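Local coordinates for O-ureido-L-serine synthase (Streptomyces lavendulae, PDB 3X44), which catalyses the addition of hydroxyurea to O-acetyl-L-serine, giving O-ureido-L-serine for D-cycloserine biosynthesis, with pyridoxal 5'-phosphate as cofactor, at the interface of chains A and B. Numbering follows the deposited sequence. Chains: chain A/B, O-ureido-L-serine synthase.

Contact 1: the interface of chains A and B. Residues chain A 90, 111, 113, 131, 135, 137; chain B 314-315, 318-319.
Helix 312-319 of chain B lays an apolar face on strands 88-94 and 111-115 and the end of helix 120-135 of chain A, in a subunit interface of the homotetramer. B:Trp314 has the largest area buried in this patch, 71 Å². From CB, its CG stands anti to the backbone N (chi1 177°), which carries the indole away from the helix toward chain A. Along the ring, CD1 lies near the side-chain amine NZ of A:Lys111, which sits over the five-membered ring, 4.3 Å from its centroid, as a cation-pi contact. Further in, CD2 and CE3 are covered by the A:Lys111 chain; the bend at chi2 (-72°) sets CD over the centre of the indole face, 4.0 Å from B:Trp314 CD2. B:Leu318 CD1 lies on the opposite face, toward the rim, so the indole is clamped from both sides. At the tip, B:Trp314 CH2 runs into A:Trp137 CZ2 at 3.6 Å, tip to tip rather than stacked, and meets A:Val90 CG2 at 3.8 Å. Beside it, B:Leu315 crosses A:Leu131 at about a right angle, CD2 to CD2 at 3.9 Å, while B:Leu318 CB packs against A:Tyr135 CE2 at 3.7 Å. The phenol ends the apolar patch: A:Tyr135 OH donates to the carboxylate OD1 of the poorly ordered B:Asp319 at 2.7 Å, the oxygen lying in the plane of the phenol ring although its own carboxylate is turned 81° from that ring.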
ATOM      1  N   VAL A  90     -31.645   4.947 -10.240  1.00 17.71           N
ATOM      2  CA  VAL A  90     -32.306   5.033 -11.538  1.00 17.02           C
ATOM      3  C   VAL A  90     -31.422   5.845 -12.470  1.00 18.48           C
ATOM      4  O   VAL A  90     -31.186   7.028 -12.225  1.00 20.60           O
ATOM      5  CB  VAL A  90     -33.660   5.774 -11.449  1.00 19.19           C
ATOM      6  CG1 VAL A  90     -34.361   5.728 -12.803  1.00 17.85           C
ATOM      7  CG2 VAL A  90     -34.525   5.170 -10.369  1.00 16.24           C
ATOM      8  N   LYS A 111     -31.926   0.944 -12.247  1.00 23.27           N
ATOM      9  CA  LYS A 111     -33.052   1.032 -13.164  1.00 22.94           C
ATOM     10  C   LYS A 111     -32.531   1.829 -14.347  1.00 22.13           C
ATOM     11  O   LYS A 111     -31.553   2.562 -14.212  1.00 21.72           O
ATOM     12  CB  LYS A 111     -34.232   1.755 -12.509  1.00 26.12           C
ATOM     13  CG  LYS A 111     -34.955   0.932 -11.445  1.00 29.26           C
ATOM     14  CD  LYS A 111     -35.764  -0.202 -12.069  1.00 33.30           C
ATOM     15  CE  LYS A 111     -36.060  -1.294 -11.050  1.00 36.45           C
ATOM     16  NZ  LYS A 111     -36.966  -2.347 -11.597  1.00 38.37           N
ATOM     17  N   VAL A 113     -33.565   4.440 -17.682  1.00 25.30           N
ATOM     18  CA  VAL A 113     -34.480   5.324 -18.394  1.00 23.43           C
ATOM     19  C   VAL A 113     -33.691   5.850 -19.589  1.00 24.09           C
ATOM     20  O   VAL A 113     -32.780   6.665 -19.437  1.00 24.02           O
ATOM     21  CB  VAL A 113     -34.940   6.530 -17.515  1.00 22.80           C
ATOM     22  CG1 VAL A 113     -35.752   7.506 -18.349  1.00 22.32           C
ATOM     23  CG2 VAL A 113     -35.774   6.041 -16.340  1.00 18.61           C
ATOM     24  N   LEU A 131     -38.227  13.582 -13.120  1.00 24.83           N
ATOM     25  CA  LEU A 131     -38.496  12.360 -12.367  1.00 26.35           C
ATOM     26  C   LEU A 131     -38.357  12.598 -10.875  1.00 28.06           C
ATOM     27  O   LEU A 131     -39.151  12.107 -10.075  1.00 28.04           O
ATOM     28  CB  LEU A 131     -37.522  11.253 -12.769  1.00 23.87           C
ATOM     29  CG  LEU A 131     -37.623  10.754 -14.203  1.00 24.85           C
ATOM     30  CD1 LEU A 131     -36.439   9.845 -14.507  1.00 24.13           C
ATOM     31  CD2 LEU A 131     -38.949  10.027 -14.392  1.00 25.81           C
ATOM     32  N   TYR A 135     -41.314  12.065  -8.096  1.00 37.04           N
ATOM     33  CA  TYR A 135     -41.214  11.000  -7.104  1.00 37.65           C
ATOM     34  C   TYR A 135     -40.389  11.295  -5.854  1.00 36.38           C
ATOM     35  O   TYR A 135     -40.336  10.469  -4.940  1.00 35.97           O
ATOM     36  CB  TYR A 135     -40.699   9.736  -7.787  1.00 38.92           C
ATOM     37  CG  TYR A 135     -41.505   9.374  -9.014  1.00 41.77           C
ATOM     38  CD1 TYR A 135     -41.046   9.690 -10.294  1.00 42.04           C
ATOM     39  CD2 TYR A 135     -42.741   8.735  -8.891  1.00 44.02           C
ATOM     40  CE1 TYR A 135     -41.803   9.376 -11.423  1.00 41.82           C
ATOM     41  CE2 TYR A 135     -43.501   8.420 -10.016  1.00 43.69           C
ATOM     42  CZ  TYR A 135     -43.026   8.742 -11.274  1.00 43.12           C
ATOM     43  OH  TYR A 135     -43.775   8.422 -12.380  1.00 43.93           O
ATOM     44  N   TRP A 137     -37.105  11.601  -5.619  1.00 28.66           N
ATOM     45  CA  TRP A 137     -35.788  10.968  -5.622  1.00 24.21           C
ATOM     46  C   TRP A 137     -34.668  11.983  -5.458  1.00 22.36           C
ATOM     47  O   TRP A 137     -34.833  13.159  -5.783  1.00 23.05           O
ATOM     48  CB  TRP A 137     -35.590  10.203  -6.925  1.00 24.59           C
ATOM     49  CG  TRP A 137     -36.652   9.198  -7.182  1.00 26.24           C
ATOM     50  CD1 TRP A 137     -37.479   8.616  -6.259  1.00 26.25           C
ATOM     51  CD2 TRP A 137     -36.983   8.614  -8.446  1.00 26.31           C
ATOM     52  NE1 TRP A 137     -38.302   7.701  -6.874  1.00 27.66           N
ATOM     53  CE2 TRP A 137     -38.018   7.680  -8.216  1.00 24.89           C
ATOM     54  CE3 TRP A 137     -36.504   8.788  -9.751  1.00 24.85           C
ATOM     55  CZ2 TRP A 137     -38.583   6.921  -9.243  1.00 25.76           C
ATOM     56  CZ3 TRP A 137     -37.067   8.033 -10.773  1.00 26.33           C
ATOM     57  CH2 TRP A 137     -38.096   7.110 -10.511  1.00 22.33           C
TER
ATOM     58  N   TRP B 314     -42.080   0.133 -15.511  1.00 47.27           N
ATOM     59  CA  TRP B 314     -41.856   0.371 -14.095  1.00 48.78           C
ATOM     60  C   TRP B 314     -42.340   1.769 -13.725  1.00 50.25           C
ATOM     61  O   TRP B 314     -43.072   1.946 -12.748  1.00 49.72           O
ATOM     62  CB  TRP B 314     -40.372   0.232 -13.759  1.00 48.81           C
ATOM     63  CG  TRP B 314     -40.068   0.536 -12.324  1.00 50.83           C
ATOM     64  CD1 TRP B 314     -40.479  -0.172 -11.229  1.00 51.05           C
ATOM     65  CD2 TRP B 314     -39.296   1.635 -11.826  1.00 50.70           C
ATOM     66  NE1 TRP B 314     -40.010   0.418 -10.080  1.00 50.86           N
ATOM     67  CE2 TRP B 314     -39.281   1.529 -10.416  1.00 51.14           C
ATOM     68  CE3 TRP B 314     -38.615   2.699 -12.432  1.00 49.51           C
ATOM     69  CZ2 TRP B 314     -38.610   2.449  -9.601  1.00 50.85           C
ATOM     70  CZ3 TRP B 314     -37.948   3.614 -11.623  1.00 50.15           C
ATOM     71  CH2 TRP B 314     -37.952   3.482 -10.221  1.00 51.58           C
ATOM     72  N   LEU B 315     -41.932   2.760 -14.515  1.00 51.63           N
ATOM     73  CA  LEU B 315     -42.322   4.144 -14.276  1.00 53.76           C
ATOM     74  C   LEU B 315     -43.839   4.282 -14.192  1.00 56.74           C
ATOM     75  O   LEU B 315     -44.361   5.007 -13.343  1.00 58.30           O
ATOM     76  CB  LEU B 315     -41.787   5.043 -15.392  1.00 50.93           C
ATOM     77  CG  LEU B 315     -40.306   5.403 -15.293  1.00 48.04           C
ATOM     78  CD1 LEU B 315     -39.869   6.106 -16.564  1.00 48.11           C
ATOM     79  CD2 LEU B 315     -40.077   6.285 -14.079  1.00 46.16           C
ATOM     80  N   LEU B 318     -45.556   3.017 -11.086  1.00 66.63           N
ATOM     81  CA  LEU B 318     -45.450   3.922  -9.946  1.00 67.81           C
ATOM     82  C   LEU B 318     -46.680   4.811  -9.787  1.00 69.51           C
ATOM     83  O   LEU B 318     -47.281   4.865  -8.713  1.00 70.36           O
ATOM     84  CB  LEU B 318     -44.203   4.799 -10.085  1.00 65.62           C
ATOM     85  CG  LEU B 318     -42.859   4.075 -10.196  1.00 64.57           C
ATOM     86  CD1 LEU B 318     -41.771   5.074 -10.552  1.00 62.69           C
ATOM     87  CD2 LEU B 318     -42.536   3.375  -8.886  1.00 63.23           C
ATOM     88  N   ASP B 319     -47.047   5.510 -10.858  1.00 70.55           N
ATOM     89  CA  ASP B 319     -48.199   6.406 -10.832  1.00 72.40           C
ATOM     90  C   ASP B 319     -49.454   5.743 -10.269  1.00 72.93           C
ATOM     91  O   ASP B 319     -50.171   6.332  -9.457  1.00 71.95           O
ATOM     92  CB  ASP B 319     -48.487   6.921 -12.243  1.00 72.39           C
ATOM     93  CG  ASP B 319     -47.428   7.882 -12.737  1.00 72.44           C
ATOM     94  OD1 ASP B 319     -46.270   7.450 -12.910  1.00 72.62           O
ATOM     95  OD2 ASP B 319     -47.755   9.069 -12.950  1.00 72.94           O
TER

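Contact 2: the interface of chains A and B. Residues chain A 102, 106, 111-114; chain B 307-311.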
ATOM      1  N   ARG A 102     -25.613  -0.257 -20.181  1.00 16.40           N
ATOM      2  CA  ARG A 102     -26.964  -0.622 -19.760  1.00 19.86           C
ATOM      3  C   ARG A 102     -26.938  -1.896 -18.910  1.00 18.79           C
ATOM      4  O   ARG A 102     -27.603  -1.990 -17.877  1.00 19.01           O
ATOM      5  CB  ARG A 102     -27.871  -0.880 -20.967  1.00 20.18           C
ATOM      6  CG  ARG A 102     -28.198   0.332 -21.828  1.00 18.30           C
ATOM      7  CD  ARG A 102     -28.988  -0.137 -23.038  1.00 19.88           C
ATOM      8  NE  ARG A 102     -29.028   0.854 -24.106  1.00 20.00           N
ATOM      9  CZ  ARG A 102     -29.918   0.853 -25.092  1.00 20.20           C
ATOM     10  NH1 ARG A 102     -29.877   1.798 -26.021  1.00 20.31           N
ATOM     11  NH2 ARG A 102     -30.848  -0.090 -25.151  1.00 20.64           N
ATOM     12  N   ARG A 106     -27.708  -2.479 -14.839  1.00 20.15           N
ATOM     13  CA  ARG A 106     -28.678  -3.500 -14.472  1.00 22.49           C
ATOM     14  C   ARG A 106     -28.091  -4.506 -13.488  1.00 21.43           C
ATOM     15  O   ARG A 106     -28.753  -4.904 -12.531  1.00 22.28           O
ATOM     16  CB  ARG A 106     -29.162  -4.246 -15.720  1.00 25.31           C
ATOM     17  CG  ARG A 106     -30.016  -3.405 -16.644  1.00 27.52           C
ATOM     18  CD  ARG A 106     -31.424  -3.281 -16.100  1.00 28.06           C
ATOM     19  NE  ARG A 106     -32.355  -2.822 -17.121  1.00 28.28           N
ATOM     20  CZ  ARG A 106     -33.550  -2.304 -16.862  1.00 31.56           C
ATOM     21  NH1 ARG A 106     -33.963  -2.178 -15.608  1.00 27.92           N
ATOM     22  NH2 ARG A 106     -34.333  -1.913 -17.859  1.00 31.80           N
ATOM     23  N   LYS A 111     -31.926   0.944 -12.247  1.00 23.27           N
ATOM     24  CA  LYS A 111     -33.052   1.032 -13.164  1.00 22.94           C
ATOM     25  C   LYS A 111     -32.531   1.829 -14.347  1.00 22.13           C
ATOM     26  O   LYS A 111     -31.553   2.562 -14.212  1.00 21.72           O
ATOM     27  CB  LYS A 111     -34.232   1.755 -12.509  1.00 26.12           C
ATOM     28  CG  LYS A 111     -34.955   0.932 -11.445  1.00 29.26           C
ATOM     29  CD  LYS A 111     -35.764  -0.202 -12.069  1.00 33.30           C
ATOM     30  CE  LYS A 111     -36.060  -1.294 -11.050  1.00 36.45           C
ATOM     31  NZ  LYS A 111     -36.966  -2.347 -11.597  1.00 38.37           N
ATOM     32  N   LEU A 112     -33.191   1.693 -15.492  1.00 23.40           N
ATOM     33  CA  LEU A 112     -32.765   2.361 -16.716  1.00 26.47           C
ATOM     34  C   LEU A 112     -33.850   3.165 -17.432  1.00 27.62           C
ATOM     35  O   LEU A 112     -34.920   2.643 -17.744  1.00 30.32           O
ATOM     36  CB  LEU A 112     -32.209   1.303 -17.671  1.00 31.96           C
ATOM     37  CG  LEU A 112     -31.445   1.707 -18.927  1.00 35.04           C
ATOM     38  CD1 LEU A 112     -30.305   2.647 -18.578  1.00 38.14           C
ATOM     39  CD2 LEU A 112     -30.915   0.449 -19.587  1.00 36.54           C
ATOM     40  N   VAL A 113     -33.565   4.440 -17.682  1.00 25.30           N
ATOM     41  CA  VAL A 113     -34.480   5.324 -18.394  1.00 23.43           C
ATOM     42  C   VAL A 113     -33.691   5.850 -19.589  1.00 24.09           C
ATOM     43  O   VAL A 113     -32.780   6.665 -19.437  1.00 24.02           O
ATOM     44  CB  VAL A 113     -34.940   6.530 -17.515  1.00 22.80           C
ATOM     45  CG1 VAL A 113     -35.752   7.506 -18.349  1.00 22.32           C
ATOM     46  CG2 VAL A 113     -35.774   6.041 -16.340  1.00 18.61           C
ATOM     47  N   LEU A 114     -34.022   5.366 -20.779  1.00 24.56           N
ATOM     48  CA  LEU A 114     -33.318   5.796 -21.975  1.00 24.39           C
ATOM     49  C   LEU A 114     -34.042   6.944 -22.667  1.00 23.71           C
ATOM     50  O   LEU A 114     -35.242   7.139 -22.480  1.00 24.84           O
ATOM     51  CB  LEU A 114     -33.163   4.621 -22.945  1.00 24.71           C
ATOM     52  CG  LEU A 114     -32.537   3.346 -22.367  1.00 22.72           C
ATOM     53  CD1 LEU A 114     -32.451   2.267 -23.449  1.00 20.49           C
ATOM     54  CD2 LEU A 114     -31.162   3.668 -21.805  1.00 21.99           C
TER
ATOM     55  N   ASP B 307     -33.215  -7.026 -19.137  1.00 28.35           N
ATOM     56  CA  ASP B 307     -33.858  -6.052 -20.006  1.00 29.17           C
ATOM     57  C   ASP B 307     -32.917  -4.915 -20.397  1.00 30.25           C
ATOM     58  O   ASP B 307     -32.442  -4.167 -19.541  1.00 32.04           O
ATOM     59  CB  ASP B 307     -35.084  -5.485 -19.279  1.00 30.81           C
ATOM     60  CG  ASP B 307     -35.894  -4.540 -20.139  1.00 32.84           C
ATOM     61  OD1 ASP B 307     -36.969  -4.109 -19.678  1.00 34.26           O
ATOM     62  OD2 ASP B 307     -35.464  -4.226 -21.267  1.00 34.60           O
ATOM     63  N   GLU B 308     -32.654  -4.781 -21.691  1.00 29.24           N
ATOM     64  CA  GLU B 308     -31.775  -3.723 -22.177  1.00 29.28           C
ATOM     65  C   GLU B 308     -32.566  -2.471 -22.551  1.00 28.31           C
ATOM     66  O   GLU B 308     -31.984  -1.450 -22.923  1.00 29.76           O
ATOM     67  CB  GLU B 308     -30.988  -4.210 -23.392  1.00 26.79           C
ATOM     68  CG  GLU B 308     -29.937  -5.247 -23.067  1.00 29.22           C
ATOM     69  CD  GLU B 308     -29.430  -5.968 -24.299  1.00 31.45           C
ATOM     70  OE1 GLU B 308     -29.327  -5.325 -25.366  1.00 36.13           O
ATOM     71  OE2 GLU B 308     -29.139  -7.178 -24.204  1.00 31.93           O
ATOM     72  N   GLY B 309     -33.890  -2.551 -22.440  1.00 29.51           N
ATOM     73  CA  GLY B 309     -34.742  -1.423 -22.786  1.00 28.62           C
ATOM     74  C   GLY B 309     -35.069  -0.487 -21.635  1.00 28.95           C
ATOM     75  O   GLY B 309     -34.651  -0.708 -20.500  1.00 28.88           O
ATOM     76  N   SER B 310     -35.824   0.566 -21.933  1.00 27.73           N
ATOM     77  CA  SER B 310     -36.211   1.547 -20.927  1.00 29.52           C
ATOM     78  C   SER B 310     -37.264   0.995 -19.972  1.00 30.55           C
ATOM     79  O   SER B 310     -38.099   0.183 -20.363  1.00 29.55           O
ATOM     80  CB  SER B 310     -36.753   2.801 -21.612  1.00 28.68           C
ATOM     81  OG  SER B 310     -36.440   3.957 -20.865  1.00 24.53           O
ATOM     82  N   ASP B 311     -37.228   1.449 -18.722  1.00 32.20           N
ATOM     83  CA  ASP B 311     -38.180   0.993 -17.708  1.00 35.45           C
ATOM     84  C   ASP B 311     -39.501   1.759 -17.758  1.00 37.81           C
ATOM     85  O   ASP B 311     -40.025   2.178 -16.725  1.00 35.47           O
ATOM     86  CB  ASP B 311     -37.572   1.132 -16.311  1.00 35.40           C
ATOM     87  CG  ASP B 311     -36.589   0.026 -15.992  1.00 34.91           C
ATOM     88  OD1 ASP B 311     -36.806  -1.108 -16.466  1.00 36.99           O
ATOM     89  OD2 ASP B 311     -35.601   0.290 -15.268  1.00 37.08           O
TER
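In this member of the cysteine synthase/cystathionine beta-synthase family, the loop 307-311 of chain B docks between helix 99-107 and strand 111-115 of chain A. Bonds to the main chain of the strand line the loop up with it. B:Asp311 N donates to A:Leu112 O at 2.8 Å, nearly along the C=O axis, as a backbone pair, and the side-chain hydroxyl OG of B:Ser310 accepts from the A:Leu114 amide N, also at 2.8 Å.

Charge pairing centres on A:Arg106, whose chain bends at chi2 (-78°) and meets B:Asp311 tip to tip. The grip is end-on: NH2 donates to OD1 at 2.9 Å within the guanidinium plane, and NH1 donates to the syn lone pair of OD2 at 3.0 Å. It is nevertheless not coplanar, because the guanidinium and carboxylate planes are 66° apart and OD1 is met from above its carboxylate. OD2 also accepts the A:Leu112 amide N at 2.8 Å, a nearly straight bond (168° at H) that likewise arrives above the carboxylate plane. These donors would be expected to stabilise the ionised carboxylate.

Arginine-to-carbonyl bonds hold the start of the loop. A:Arg106 NE donates to B:Asp307 O at 2.8 Å, in the carbonyl plane. A:Arg102, extended from CG to NE, sends NH2 to B:Glu308 O at 2.8 Å from above that carbonyl plane.

Packing supports both guanidinium groups from within chain A: A:Leu114 CD1 lies over the centre of the A:Arg102 group, and A:Leu112 CB lies toward the rim of one A:Arg106 face. Within the loop, B:Asp307 OD2 accepts the amide of B:Gly309, closing the turn.

The C-alpha centres of contact 1 and contact 2 lie about 11 Å apart, and the two share A:Lys111 and A:Val113 on strand 111-115. On chain B they are continuous in sequence: the loop of contact 2 leads directly into helix 312-319 of contact 1, so the C-terminal segment is held by polar and charged bonds along the loop and by mainly apolar packing along the helix. The CD methylene of A:Lys111 touches both patches, and A:Val113 gives its CG2 to contact 1 and its CA to contact 2, which probably couples their positions. By the two-fold symmetry, chain A returns the same segment to chain B within the homotetramer.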